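Side-chain contacts in deoxyribodipyrimidine photo-lyase (Oryza sativa Japonica Group, PDB 3UMV), which repairs ultraviolet-damaged DNA by using light to split cyclobutane pyrimidine dimers back into two pyrimidines, with FAD as its cofactor: residues A[380-383]-A[384-387]; A[393-396]-A[397-400]. All coordinates share one frame; numbering follows the deposited sequence.

Contact 1: A[380-383]-A[384-387]; sequences ASQL and EMVH. With URE (urea), chain J.
The N-H of His387 donates to the carbonyl oxygen of Leu383 over 2.9 Å, a fairly straight bond of 165° that belongs to the i to i+4 ladder of helix 376-388, in the mostly helical FAD-binding part of the photolyase. The same ladder joins Glu384 to Ala380, Met385 to Ser381 and Val386 to Gln382, and it lets side chains one turn apart pair up on different flanks. On the partly exposed flank, Leu383 and His387 run side by side in the same direction. The CD2 methyl of Leu383 meets the imidazole of His387 at its edge, in the ring plane, 3.9 Å from NE2, while CG1 of Val386 sits 3.8 Å above the ring plane, over its centre. The ring is thus bounded at one edge and on one face, and ND1 is hydrogen-bonded to the hydroxyl of Ser486 on helix 472-489. On another flank a buried amide lies against methyl groups. CG of Gln382 lies opposite the backbone N (chi1 173°), and a bend at chi2 (70°) brings the amide over the next turn. There OE1 comes 3.2 Å from CE of Met385 and NE2 3.4 Å from CG2 of Val386. Both ends of this amide also have hydrogen-bonding partners beyond the two segments: OE1 accepts from NE1 of Trp399, and NE2 donates to the carbonyl oxygen of Glu369, a pair of bonds that fixes its rotation. Glu384 extends as a straight chain beside Met391 to a pocket occupied by urea. Its OE2 is gripped by the hydroxyl of Tyr475 and the backbone N of His392, whereas OE1 lies 3.0 Å from the urea oxygen.

Contact 2: A[393-396]-A[397-400]; sequences GFMR and MYWA. With FAD (flavin-adenine dinucleotide), chain I.
Phe394 and Met397 cross at about a right angle, CE of the methionine coming 3.6 Å from CD1 of the ring, on helix 393-405, which borders the FAD pocket; Phe394 also packs against helix 463-469. The second apolar pair, Met395 and Tyr398, lies side by side instead: bends at chi2 (-41°) and chi3 (-61°) fold the thioether back until its CE is 3.5 Å from CD1 of the tyrosine, whose hydroxyl is hydrogen-bonded to Asp375. Backbone hydrogen bonds form the second group. Trp399 N meets Met395 O at 2.8 Å, and Ala400 N meets Arg396 O, whereas Met397 N makes only a weak hydrogen bond to Phe394 O, a three-residue step. The third group faces the cofactor. Met397 CG and Ala400 CB touch the flavin methyls C8M and C7M, and CA of Gly393 approaches the ribityl O4' of FAD to 3.4 Å. Arg396 stretches across one face of the isoalloxazine, with NH1 directly above C4X at 3.1 Å and 3.2 Å from N5, while O2' lies over a face of the guanidinium. A salt bridge from NH2 to Asp427 and a hydrogen bond from NE to the carbonyl oxygen of Met391 hold that group in place. The guanidinium, though its charge is partly offset by Asp427, probably helps to stabilise negative charge on the reduced flavin ring.

How the contacts relate
Both contacts are buried, yet they show how two successive helices serve different neighbours. Contact 1 lies on helix 376-388 and contact 2 on helix 393-405, the next in the chain, with their centres about 11 Å apart. They pack directly: CE of Met385 is 3.6 Å from CZ2 of Trp399, and Ser381 rests on Met395. Contact 1 has three partly exposed residues, contact 2 two, and neither a fully exposed one. The first looks largely to protein partners and a urea, whereas the second turns an arginine, a methionine, an alanine and a glycine to the flavin. Trp399, whose ring meets that of Trp378 nearly parallel, joins the two; both tryptophans are predicted to carry electrons as radicals.

Contact 1: A[380-383]-A[384-387]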
loop_
_atom_site.group_PDB
_atom_site.type_symbol
_atom_site.label_atom_id
_atom_site.label_comp_id
_atom_site.label_asym_id
_atom_site.label_seq_id
_atom_site.Cartn_x
_atom_site.Cartn_y
_atom_site.Cartn_z
ATOM N N ALA A 380 -10.705 18.648 11.950
ATOM C CA ALA A 380 -10.743 18.775 10.493
ATOM C C ALA A 380 -9.968 17.645 9.820
ATOM O O ALA A 380 -10.426 17.078 8.841
ATOM C CB ALA A 380 -10.199 20.173 10.042
ATOM N N SER A 381 -8.798 17.320 10.358
ATOM C CA SER A 381 -7.984 16.259 9.778
ATOM C C SER A 381 -8.697 14.916 9.896
ATOM O O SER A 381 -8.723 14.134 8.950
ATOM C CB SER A 381 -6.585 16.218 10.402
ATOM O OG SER A 381 -6.595 15.779 11.749
ATOM N N GLN A 382 -9.325 14.671 11.045
ATOM C CA GLN A 382 -10.099 13.448 11.215
ATOM C C GLN A 382 -11.281 13.364 10.249
ATOM O O GLN A 382 -11.529 12.312 9.662
ATOM C CB GLN A 382 -10.552 13.301 12.677
ATOM C CG GLN A 382 -11.495 12.146 12.924
ATOM C CD GLN A 382 -10.833 10.784 12.801
ATOM O OE1 GLN A 382 -9.611 10.655 12.901
ATOM N NE2 GLN A 382 -11.641 9.757 12.587
ATOM N N LEU A 383 -11.993 14.477 10.056
ATOM C CA LEU A 383 -13.136 14.488 9.150
ATOM C C LEU A 383 -12.727 14.348 7.691
ATOM O O LEU A 383 -13.476 13.783 6.888
ATOM C CB LEU A 383 -13.962 15.762 9.335
ATOM C CG LEU A 383 -14.679 15.828 10.687
ATOM C CD1 LEU A 383 -15.193 17.230 10.966
ATOM C CD2 LEU A 383 -15.813 14.802 10.770
ATOM N N GLU A 384 -11.551 14.867 7.342
ATOM C CA GLU A 384 -11.068 14.734 5.976
ATOM C C GLU A 384 -10.897 13.246 5.695
ATOM O O GLU A 384 -11.373 12.748 4.686
ATOM C CB GLU A 384 -9.767 15.502 5.738
ATOM C CG GLU A 384 -9.337 15.508 4.255
ATOM C CD GLU A 384 -8.028 16.238 3.997
ATOM O OE1 GLU A 384 -7.884 16.794 2.890
ATOM O OE2 GLU A 384 -7.137 16.255 4.873
ATOM N N MET A 385 -10.250 12.536 6.613
ATOM C CA MET A 385 -10.094 11.091 6.476
ATOM C C MET A 385 -11.455 10.371 6.425
ATOM O O MET A 385 -11.700 9.536 5.555
ATOM C CB MET A 385 -9.225 10.547 7.615
ATOM C CG MET A 385 -8.947 9.064 7.511
ATOM S SD MET A 385 -7.936 8.429 8.869
ATOM C CE MET A 385 -8.896 8.972 10.286
ATOM N N VAL A 386 -12.351 10.710 7.348
ATOM C CA VAL A 386 -13.641 10.038 7.422
ATOM C C VAL A 386 -14.463 10.217 6.148
ATOM O O VAL A 386 -14.976 9.252 5.613
ATOM C CB VAL A 386 -14.474 10.514 8.641
ATOM C CG1 VAL A 386 -15.913 10.005 8.552
ATOM C CG2 VAL A 386 -13.822 10.068 9.953
ATOM N N HIS A 387 -14.586 11.451 5.664
ATOM C CA HIS A 387 -15.503 11.725 4.550
ATOM C C HIS A 387 -14.865 11.707 3.159
ATOM O O HIS A 387 -15.516 11.345 2.178
ATOM C CB HIS A 387 -16.244 13.037 4.786
ATOM C CG HIS A 387 -17.097 13.018 6.010
ATOM N ND1 HIS A 387 -18.310 12.366 6.058
ATOM C CD2 HIS A 387 -16.900 13.537 7.244
ATOM C CE1 HIS A 387 -18.831 12.500 7.265
ATOM N NE2 HIS A 387 -17.998 13.212 8.001
HETATM C C URE J . -5.558 15.310 0.079
HETATM O O URE J . -6.130 15.111 1.151
HETATM N N1 URE J . -5.271 16.532 -0.310
HETATM N N2 URE J . -5.381 14.314 -0.753
#

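Contact 2: A[393-396]-A[397-400]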
loop_
_atom_site.group_PDB
_atom_site.type_symbol
_atom_site.label_atom_id
_atom_site.label_comp_id
_atom_site.label_asym_id
_atom_site.label_seq_id
_atom_site.Cartn_x
_atom_site.Cartn_y
_atom_site.Cartn_z
ATOM N N GLY A 393 -1.253 14.524 3.626
ATOM C CA GLY A 393 -0.042 13.915 4.156
ATOM C C GLY A 393 0.588 14.665 5.314
ATOM O O GLY A 393 1.069 14.059 6.282
ATOM N N PHE A 394 0.606 15.988 5.232
ATOM C CA PHE A 394 1.168 16.757 6.331
ATOM C C PHE A 394 0.264 16.606 7.565
ATOM O O PHE A 394 0.746 16.427 8.677
ATOM C CB PHE A 394 1.336 18.232 5.972
ATOM C CG PHE A 394 1.975 19.028 7.068
ATOM C CD1 PHE A 394 3.356 19.152 7.134
ATOM C CD2 PHE A 394 1.205 19.609 8.061
ATOM C CE1 PHE A 394 3.951 19.874 8.150
ATOM C CE2 PHE A 394 1.799 20.330 9.083
ATOM C CZ PHE A 394 3.172 20.459 9.124
ATOM N N MET A 395 -1.047 16.660 7.353
ATOM C CA MET A 395 -1.985 16.528 8.475
ATOM C C MET A 395 -1.923 15.136 9.151
ATOM O O MET A 395 -2.215 15.034 10.335
ATOM C CB MET A 395 -3.432 16.884 8.085
ATOM C CG MET A 395 -3.683 18.391 7.862
ATOM S SD MET A 395 -2.871 19.467 9.057
ATOM C CE MET A 395 -3.626 18.912 10.578
ATOM N N ARG A 396 -1.535 14.079 8.424
ATOM C CA ARG A 396 -1.404 12.751 9.053
ATOM C C ARG A 396 -0.403 12.738 10.211
ATOM O O ARG A 396 -0.642 12.081 11.250
ATOM C CB ARG A 396 -1.057 11.666 8.023
ATOM C CG ARG A 396 -2.146 11.442 7.001
ATOM C CD ARG A 396 -1.921 10.154 6.218
ATOM N NE ARG A 396 -2.581 10.215 4.917
ATOM C CZ ARG A 396 -2.964 9.152 4.224
ATOM N NH1 ARG A 396 -2.789 7.942 4.729
ATOM N NH2 ARG A 396 -3.543 9.300 3.035
ATOM N N MET A 397 0.696 13.484 10.055
ATOM C CA MET A 397 1.703 13.594 11.114
ATOM C C MET A 397 1.124 14.291 12.355
ATOM O O MET A 397 1.251 13.789 13.472
ATOM C CB MET A 397 2.937 14.352 10.612
ATOM C CG MET A 397 3.637 13.661 9.469
ATOM S SD MET A 397 5.116 14.559 8.916
ATOM C CE MET A 397 4.374 15.755 7.836
ATOM N N TYR A 398 0.490 15.446 12.147
ATOM C CA TYR A 398 -0.154 16.195 13.221
ATOM C C TYR A 398 -1.219 15.340 13.915
ATOM O O TYR A 398 -1.234 15.209 15.134
ATOM C CB TYR A 398 -0.797 17.456 12.645
ATOM C CG TYR A 398 -1.476 18.336 13.666
ATOM C CD1 TYR A 398 -2.836 18.219 13.934
ATOM C CD2 TYR A 398 -0.746 19.283 14.374
ATOM C CE1 TYR A 398 -3.456 19.051 14.880
ATOM C CE2 TYR A 398 -1.346 20.100 15.310
ATOM C CZ TYR A 398 -2.688 19.977 15.568
ATOM O OH TYR A 398 -3.255 20.804 16.512
ATOM N N TRP A 399 -2.072 14.731 13.102
ATOM C CA TRP A 399 -3.196 13.913 13.561
ATOM C C TRP A 399 -2.741 12.796 14.486
ATOM O O TRP A 399 -3.278 12.621 15.589
ATOM C CB TRP A 399 -3.903 13.349 12.331
ATOM C CG TRP A 399 -4.944 12.328 12.584
ATOM C CD1 TRP A 399 -6.254 12.547 12.906
ATOM C CD2 TRP A 399 -4.793 10.913 12.453
ATOM N NE1 TRP A 399 -6.917 11.346 13.019
ATOM C CE2 TRP A 399 -6.041 10.329 12.750
ATOM C CE3 TRP A 399 -3.720 10.082 12.124
ATOM C CZ2 TRP A 399 -6.241 8.952 12.734
ATOM C CZ3 TRP A 399 -3.922 8.720 12.111
ATOM C CH2 TRP A 399 -5.168 8.166 12.403
ATOM N N ALA A 400 -1.734 12.048 14.080
ATOM C CA ALA A 400 -1.299 10.926 14.893
ATOM C C ALA A 400 -0.571 11.373 16.164
ATOM O O ALA A 400 -0.673 10.730 17.207
ATOM C CB ALA A 400 -0.425 9.959 14.069
HETATM P PA FAD I . 2.492 12.284 -2.434
HETATM O O1A FAD I . 3.077 13.394 -1.614
HETATM O O2A FAD I . 2.120 12.674 -3.837
HETATM O O5B FAD I . 3.526 11.063 -2.427
HETATM C C5B FAD I . 3.662 10.191 -3.527
HETATM C C4B FAD I . 3.909 8.762 -3.031
HETATM O O4B FAD I . 5.067 8.675 -2.214
HETATM C C3B FAD I . 2.781 8.268 -2.147
HETATM O O3B FAD I . 1.707 7.768 -2.909
HETATM C C2B FAD I . 3.468 7.176 -1.381
HETATM O O2B FAD I . 3.623 6.041 -2.212
HETATM C C1B FAD I . 4.840 7.761 -1.164
HETATM N N9A FAD I . 4.923 8.441 0.139
HETATM C C8A FAD I . 4.715 9.767 0.409
HETATM N N7A FAD I . 4.908 9.952 1.736
HETATM C C5A FAD I . 5.220 8.757 2.311
HETATM C C6A FAD I . 5.519 8.345 3.616
HETATM N N6A FAD I . 5.641 9.212 4.621
HETATM N N1A FAD I . 5.806 7.022 3.868
HETATM C C2A FAD I . 5.808 6.111 2.837
HETATM N N3A FAD I . 5.509 6.515 1.555
HETATM C C4A FAD I . 5.235 7.814 1.302
HETATM N N1 FAD I . 0.666 6.097 3.272
HETATM C C2 FAD I . -0.048 5.106 2.664
HETATM O O2 FAD I . 0.242 4.823 1.502
HETATM N N3 FAD I . -1.044 4.435 3.352
HETATM C C4 FAD I . -1.344 4.770 4.661
HETATM O O4 FAD I . -2.237 4.172 5.269
HETATM C C4X FAD I . -0.602 5.772 5.273
HETATM N N5 FAD I . -0.859 6.162 6.567
HETATM C C5X FAD I . -0.098 7.146 7.166
HETATM C C6 FAD I . -0.346 7.513 8.496
HETATM C C7 FAD I . 0.419 8.513 9.103
HETATM C C7M FAD I . 0.141 8.878 10.539
HETATM C C8 FAD I . 1.424 9.148 8.368
HETATM C C8M FAD I . 2.274 10.230 8.963
HETATM C C9 FAD I . 1.650 8.785 7.051
HETATM C C9A FAD I . 0.898 7.790 6.454
HETATM N N10 FAD I . 1.130 7.438 5.140
HETATM C C10 FAD I . 0.387 6.432 4.573
HETATM C "C1'" FAD I . 2.209 8.113 4.305
HETATM C "C2'" FAD I . 1.713 9.361 3.508
HETATM O "O2'" FAD I . 0.957 10.296 4.287
HETATM C "C3'" FAD I . 0.883 9.016 2.258
HETATM O "O3'" FAD I . 1.574 8.065 1.493
HETATM C "C4'" FAD I . 0.592 10.229 1.370
HETATM O "O4'" FAD I . -0.112 11.207 2.112
HETATM C "C5'" FAD I . -0.216 9.751 0.164
HETATM O "O5'" FAD I . -0.785 10.779 -0.612
HETATM P P FAD I . -0.199 11.067 -2.078
HETATM O O1P FAD I . -0.124 9.788 -2.888
HETATM O O2P FAD I . -1.033 12.130 -2.744
HETATM O O3P FAD I . 1.232 11.653 -1.619
#